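Local coordinates for protein putative hyaluronoglucosaminidase (Clostridium perfringens, PDB 6PWI) that is a family 84 glycoside hydrolase, probably a hexosaminidase that cleaves terminal N-acetylhexosamine residues, represented here by its N-terminal and catalytic portion, at residues Asn209-Leu223 with Lys248-Asp261. Numbering follows the deposited sequence.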
loop_
_atom_site.group_PDB
_atom_site.type_symbol
_atom_site.label_atom_id
_atom_site.label_comp_id
_atom_site.label_asym_id
_atom_site.label_seq_id
_atom_site.Cartn_x
_atom_site.Cartn_y
_atom_site.Cartn_z
ATOM N N ASN A 209 0.764 5.249 8.040
ATOM C CA ASN A 209 1.603 5.883 9.045
ATOM C C ASN A 209 3.032 5.335 9.022
ATOM O O ASN A 209 3.843 5.734 9.851
ATOM C CB ASN A 209 0.951 5.869 10.437
ATOM C CG ASN A 209 0.705 4.495 11.037
ATOM O OD1 ASN A 209 1.204 3.480 10.548
ATOM N ND2 ASN A 209 -0.047 4.450 12.127
ATOM N N SER A 210 3.346 4.440 8.072
ATOM C CA SER A 210 4.585 3.680 8.144
ATOM C C SER A 210 5.197 3.469 6.765
ATOM O O SER A 210 4.558 2.904 5.880
ATOM C CB SER A 210 4.352 2.348 8.799
ATOM O OG SER A 210 3.997 2.514 10.160
ATOM N N TYR A 211 6.451 3.901 6.612
ATOM C CA TYR A 211 7.299 3.416 5.535
ATOM C C TYR A 211 8.537 2.794 6.166
ATOM O O TYR A 211 9.373 3.509 6.706
ATOM C CB TYR A 211 7.662 4.531 4.550
ATOM C CG TYR A 211 8.836 4.225 3.649
ATOM C CD1 TYR A 211 9.028 2.958 3.111
ATOM C CD2 TYR A 211 9.752 5.210 3.308
ATOM C CE1 TYR A 211 10.104 2.675 2.282
ATOM C CE2 TYR A 211 10.835 4.944 2.481
ATOM C CZ TYR A 211 11.010 3.674 1.963
ATOM O OH TYR A 211 12.066 3.405 1.144
ATOM N N ILE A 212 8.623 1.460 6.131
ATOM C CA ILE A 212 9.776 0.796 6.706
ATOM C C ILE A 212 10.854 0.687 5.637
ATOM O O ILE A 212 10.670 0.026 4.618
ATOM C CB ILE A 212 9.415 -0.560 7.335
ATOM C CG1 ILE A 212 8.386 -0.393 8.456
ATOM C CG2 ILE A 212 10.672 -1.261 7.833
ATOM C CD1 ILE A 212 7.402 -1.527 8.537
ATOM N N PHE A 213 11.967 1.381 5.895
ATOM C CA PHE A 213 13.112 1.459 5.007
ATOM C C PHE A 213 14.062 0.304 5.318
ATOM O O PHE A 213 14.827 0.376 6.279
ATOM C CB PHE A 213 13.776 2.820 5.214
ATOM C CG PHE A 213 14.976 3.124 4.358
ATOM C CD1 PHE A 213 14.824 3.623 3.075
ATOM C CD2 PHE A 213 16.259 2.954 4.855
ATOM C CE1 PHE A 213 15.932 3.924 2.297
ATOM C CE2 PHE A 213 17.369 3.256 4.080
ATOM C CZ PHE A 213 17.202 3.746 2.804
ATOM N N ALA A 214 14.001 -0.757 4.498
ATOM C CA ALA A 214 14.846 -1.930 4.685
ATOM C C ALA A 214 15.474 -2.396 3.364
ATOM O O ALA A 214 15.538 -3.598 3.097
ATOM C CB ALA A 214 14.042 -3.028 5.345
ATOM N N PRO A 215 15.999 -1.491 2.505
ATOM C CA PRO A 215 16.522 -1.901 1.201
ATOM C C PRO A 215 17.798 -2.716 1.383
ATOM O O PRO A 215 18.658 -2.352 2.181
ATOM C CB PRO A 215 16.818 -0.579 0.478
ATOM C CG PRO A 215 17.015 0.437 1.595
ATOM C CD PRO A 215 16.180 -0.051 2.763
ATOM N N LYS A 216 17.913 -3.814 0.629
ATOM C CA LYS A 216 18.895 -4.851 0.919
ATOM C C LYS A 216 20.305 -4.435 0.504
ATOM O O LYS A 216 21.270 -5.065 0.919
ATOM C CB LYS A 216 18.473 -6.188 0.303
ATOM C CG LYS A 216 17.381 -6.907 1.075
ATOM C CD LYS A 216 16.676 -7.965 0.280
ATOM C CE LYS A 216 15.373 -8.385 0.928
ATOM N NZ LYS A 216 15.592 -8.981 2.267
ATOM N N ASP A 217 20.413 -3.362 -0.284
ATOM C CA ASP A 217 21.677 -2.964 -0.882
ATOM C C ASP A 217 22.366 -1.895 -0.036
ATOM O O ASP A 217 23.485 -1.496 -0.344
ATOM C CB ASP A 217 21.476 -2.490 -2.326
ATOM C CG ASP A 217 20.921 -1.075 -2.463
ATOM O OD1 ASP A 217 19.823 -0.801 -1.911
ATOM O OD2 ASP A 217 21.591 -0.250 -3.127
ATOM N N ASP A 218 21.693 -1.411 1.014
ATOM C CA ASP A 218 22.256 -0.353 1.834
ATOM C C ASP A 218 23.242 -0.957 2.829
ATOM O O ASP A 218 22.849 -1.569 3.819
ATOM C CB ASP A 218 21.164 0.476 2.515
ATOM C CG ASP A 218 21.682 1.674 3.295
ATOM O OD1 ASP A 218 22.907 1.757 3.527
ATOM O OD2 ASP A 218 20.852 2.524 3.663
ATOM N N GLN A 219 24.533 -0.743 2.561
ATOM C CA GLN A 219 25.599 -1.306 3.371
ATOM C C GLN A 219 25.546 -0.762 4.802
ATOM O O GLN A 219 26.124 -1.351 5.702
ATOM C CB GLN A 219 26.961 -1.050 2.710
ATOM C CG GLN A 219 27.196 -1.836 1.425
ATOM C CD GLN A 219 26.843 -3.309 1.485
ATOM O OE1 GLN A 219 27.235 -4.044 2.396
ATOM N NE2 GLN A 219 26.104 -3.766 0.486
ATOM N N TYR A 220 24.847 0.354 5.029
ATOM C CA TYR A 220 25.011 1.058 6.292
ATOM C C TYR A 220 23.936 0.684 7.306
ATOM O O TYR A 220 24.033 1.088 8.459
ATOM C CB TYR A 220 25.143 2.566 6.075
ATOM C CG TYR A 220 26.397 2.930 5.325
ATOM C CD1 TYR A 220 27.619 3.027 5.977
ATOM C CD2 TYR A 220 26.373 3.118 3.950
ATOM C CE1 TYR A 220 28.782 3.327 5.284
ATOM C CE2 TYR A 220 27.524 3.418 3.242
ATOM C CZ TYR A 220 28.732 3.525 3.912
ATOM O OH TYR A 220 29.857 3.833 3.201
ATOM N N HIS A 221 22.928 -0.081 6.878
ATOM C CA HIS A 221 21.896 -0.542 7.794
ATOM C C HIS A 221 22.177 -1.998 8.157
ATOM O O HIS A 221 21.435 -2.624 8.909
ATOM C CB HIS A 221 20.499 -0.280 7.205
ATOM C CG HIS A 221 19.962 -1.397 6.377
ATOM N ND1 HIS A 221 20.621 -1.873 5.266
ATOM C CD2 HIS A 221 18.840 -2.138 6.498
ATOM C CE1 HIS A 221 19.936 -2.864 4.738
ATOM N NE2 HIS A 221 18.837 -3.048 5.475
ATOM N N SER A 222 23.290 -2.515 7.635
ATOM C CA SER A 222 23.583 -3.936 7.667
ATOM C C SER A 222 25.010 -4.149 7.174
ATOM O O SER A 222 25.360 -3.646 6.109
ATOM C CB SER A 222 22.598 -4.670 6.784
ATOM O OG SER A 222 22.918 -6.047 6.692
ATOM N N LEU A 223 25.815 -4.909 7.926
ATOM C CA LEU A 223 27.201 -5.206 7.568
ATOM C C LEU A 223 28.126 -4.063 7.982
ATOM O O LEU A 223 29.054 -4.273 8.756
ATOM C CB LEU A 223 27.358 -5.550 6.077
ATOM C CG LEU A 223 27.691 -7.010 5.748
ATOM C CD1 LEU A 223 27.838 -7.212 4.246
ATOM C CD2 LEU A 223 28.958 -7.469 6.459
ATOM N N LYS A 248 3.078 12.267 7.239
ATOM C CA LYS A 248 2.842 11.499 8.458
ATOM C C LYS A 248 2.879 10.001 8.170
ATOM O O LYS A 248 2.589 9.184 9.040
ATOM C CB LYS A 248 1.637 11.994 9.267
ATOM C CG LYS A 248 1.989 13.023 10.328
ATOM C CD LYS A 248 0.816 13.509 11.149
ATOM C CE LYS A 248 1.137 14.761 11.937
ATOM N NZ LYS A 248 2.329 14.583 12.803
ATOM N N ASN A 249 3.263 9.670 6.937
ATOM C CA ASN A 249 3.679 8.336 6.555
ATOM C C ASN A 249 5.159 8.211 6.928
ATOM O O ASN A 249 6.032 8.350 6.075
ATOM C CB ASN A 249 3.383 8.138 5.062
ATOM C CG ASN A 249 3.418 6.705 4.563
ATOM O OD1 ASN A 249 2.604 6.334 3.724
ATOM N ND2 ASN A 249 4.354 5.891 5.031
ATOM N N LYS A 250 5.440 7.975 8.216
ATOM C CA LYS A 250 6.769 8.187 8.778
ATOM C C LYS A 250 7.794 7.277 8.111
ATOM O O LYS A 250 7.494 6.137 7.765
ATOM C CB LYS A 250 6.841 7.829 10.266
ATOM C CG LYS A 250 5.797 8.458 11.176
ATOM C CD LYS A 250 5.923 8.009 12.637
ATOM C CE LYS A 250 5.739 6.519 12.874
ATOM N NZ LYS A 250 4.335 6.065 12.684
ATOM N N PHE A 251 9.020 7.800 7.989
ATOM C CA PHE A 251 10.196 7.041 7.611
ATOM C C PHE A 251 10.695 6.263 8.827
ATOM O O PHE A 251 11.144 6.863 9.805
ATOM C CB PHE A 251 11.270 8.014 7.121
ATOM C CG PHE A 251 12.504 7.388 6.523
ATOM C CD1 PHE A 251 12.656 7.296 5.143
ATOM C CD2 PHE A 251 13.523 6.905 7.332
ATOM C CE1 PHE A 251 13.797 6.739 4.584
ATOM C CE2 PHE A 251 14.661 6.342 6.772
ATOM C CZ PHE A 251 14.799 6.266 5.400
ATOM N N ILE A 252 10.618 4.927 8.758
ATOM C CA ILE A 252 11.119 4.066 9.818
ATOM C C ILE A 252 12.417 3.400 9.362
ATOM O O ILE A 252 12.435 2.652 8.380
ATOM C CB ILE A 252 10.052 3.035 10.227
ATOM C CG1 ILE A 252 8.789 3.724 10.756
ATOM C CG2 ILE A 252 10.629 2.042 11.228
ATOM C CD1 ILE A 252 7.521 2.939 10.535
ATOM N N TRP A 253 13.507 3.682 10.086
ATOM C CA TRP A 253 14.811 3.170 9.700
ATOM C C TRP A 253 15.011 1.809 10.358
ATOM O O TRP A 253 14.463 1.579 11.430
ATOM C CB TRP A 253 15.914 4.169 10.076
ATOM C CG TRP A 253 17.240 3.826 9.464
ATOM C CD1 TRP A 253 17.622 4.011 8.165
ATOM C CD2 TRP A 253 18.353 3.197 10.125
ATOM N NE1 TRP A 253 18.893 3.545 7.972
ATOM C CE2 TRP A 253 19.369 3.039 9.154
ATOM C CE3 TRP A 253 18.591 2.757 11.434
ATOM C CZ2 TRP A 253 20.605 2.466 9.459
ATOM C CZ3 TRP A 253 19.813 2.194 11.735
ATOM C CH2 TRP A 253 20.804 2.050 10.757
ATOM N N THR A 254 15.776 0.915 9.716
ATOM C CA THR A 254 15.963 -0.441 10.229
ATOM C C THR A 254 17.438 -0.841 10.212
ATOM O O THR A 254 18.233 -0.245 9.489
ATOM C CB THR A 254 15.144 -1.477 9.441
ATOM O OG1 THR A 254 15.518 -1.426 8.062
ATOM C CG2 THR A 254 13.651 -1.287 9.594
ATOM N N ILE A 255 17.775 -1.888 10.979
ATOM C CA ILE A 255 19.146 -2.354 11.134
ATOM C C ILE A 255 19.174 -3.880 11.257
ATOM O O ILE A 255 18.265 -4.471 11.834
ATOM C CB ILE A 255 19.817 -1.654 12.336
ATOM C CG1 ILE A 255 21.301 -2.004 12.450
ATOM C CG2 ILE A 255 19.067 -1.922 13.638
ATOM C CD1 ILE A 255 22.082 -1.039 13.322
ATOM N N HIS A 256 20.228 -4.508 10.710
ATOM C CA HIS A 256 20.510 -5.928 10.879
ATOM C C HIS A 256 21.762 -6.109 11.733
ATOM O O HIS A 256 22.849 -6.270 11.189
ATOM C CB HIS A 256 20.797 -6.582 9.523
ATOM C CG HIS A 256 19.607 -6.666 8.633
ATOM N ND1 HIS A 256 18.919 -7.848 8.437
ATOM C CD2 HIS A 256 18.977 -5.725 7.894
ATOM C CE1 HIS A 256 17.916 -7.631 7.608
ATOM N NE2 HIS A 256 17.927 -6.334 7.264
ATOM N N PRO A 257 21.682 -6.070 13.080
ATOM C CA PRO A 257 22.880 -6.200 13.911
ATOM C C PRO A 257 23.317 -7.593 14.367
ATOM O O PRO A 257 24.199 -7.701 15.214
ATOM C CB PRO A 257 22.464 -5.390 15.142
ATOM C CG PRO A 257 20.991 -5.689 15.285
ATOM C CD PRO A 257 20.471 -5.802 13.868
ATOM N N PHE A 258 22.735 -8.659 13.806
ATOM C CA PHE A 258 23.023 -9.986 14.331
ATOM C C PHE A 258 23.656 -10.872 13.266
ATOM O O PHE A 258 23.549 -12.095 13.341
ATOM C CB PHE A 258 21.770 -10.656 14.902
ATOM C CG PHE A 258 21.035 -9.868 15.957
ATOM C CD1 PHE A 258 21.573 -9.703 17.225
ATOM C CD2 PHE A 258 19.796 -9.308 15.686
ATOM C CE1 PHE A 258 20.896 -8.982 18.196
ATOM C CE2 PHE A 258 19.117 -8.590 16.658
ATOM C CZ PHE A 258 19.668 -8.427 17.911
ATOM N N LEU A 259 24.327 -10.257 12.289
ATOM C CA LEU A 259 25.044 -11.037 11.291
ATOM C C LEU A 259 26.305 -11.632 11.923
ATOM O O LEU A 259 26.505 -11.493 13.134
ATOM C CB LEU A 259 25.356 -10.150 10.080
ATOM C CG LEU A 259 24.143 -9.543 9.374
ATOM C CD1 LEU A 259 24.576 -8.533 8.324
ATOM C CD2 LEU A 259 23.262 -10.614 8.750
ATOM N N LYS A 260 27.128 -12.303 11.094
ATOM C CA LYS A 260 28.372 -12.950 11.500
ATOM C C LYS A 260 29.297 -11.940 12.182
ATOM O O LYS A 260 29.787 -12.197 13.281
ATOM C CB LYS A 260 29.056 -13.659 10.322
ATOM N N ASP A 261 29.507 -10.783 11.539
ATOM C CA ASP A 261 30.397 -9.757 12.067
ATOM C C ASP A 261 29.630 -8.840 13.015
ATOM O O ASP A 261 30.141 -7.796 13.406
ATOM C CB ASP A 261 30.993 -8.892 10.950
ATOM C CG ASP A 261 31.348 -9.642 9.675
ATOM O OD1 ASP A 261 32.030 -10.693 9.778
ATOM O OD2 ASP A 261 30.942 -9.167 8.585
#
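Three backbone hydrogen bonds join Y211 and F213 to the strand 250-255: Y211 N to K250 O, I252 N to Y211 O (2.8 Å) and F213 N to I252 O. This ladder, in which Y211 bonds both neighbours of F251, defines a parallel pair. On the sheet face toward helix 193-204, Y211, F213, F251 and W253 form an aromatic cluster.

F213 CB lies against I252 O (3.4 Å) and forms an off-centre CH-pi contact with the F251 ring. With CG anti to the backbone N (chi1 -179°), the ring projects between its neighbours: F251 CZ lies over one face, nearest CG, while P215 CD covers the centre of the opposite face. CD1 continues along F251 CZ and CE1, with Y211 CZ beside it at the ring edge, whereas CD2 turns to W253 CD1 at 3.7 Å; CE1 stays near F251 CZ, CE2 lies between F251 CZ and W253 CD1, and the tip, CZ, meets P215 CG (3.5 Å). The F213 and F251 planes are inclined by 34°. Y211 OH bonds to E184 and W253 NE1 to Y229.

Past F213 the pairing changes: T254 OG1 donates to F213 O at 2.6 Å. After the turns of 215-221, H256 N donates to H221 O (2.9 Å). H221 ND1 bonds D218 O within the ring plane, fixing the ring's rotation, and H221 NE2 approaches H256 CD2 (3.6 Å) with the ring planes at 89°. H256 ND1 in turn bonds D299, the predicted proton donor. The two strands, linked through helix 231-247, belong to a beta-alpha-beta unit and are strands two and three of the (beta/alpha)8 barrel; the loops at their C-terminal ends lead to the probable active site, as in family 84 enzymes.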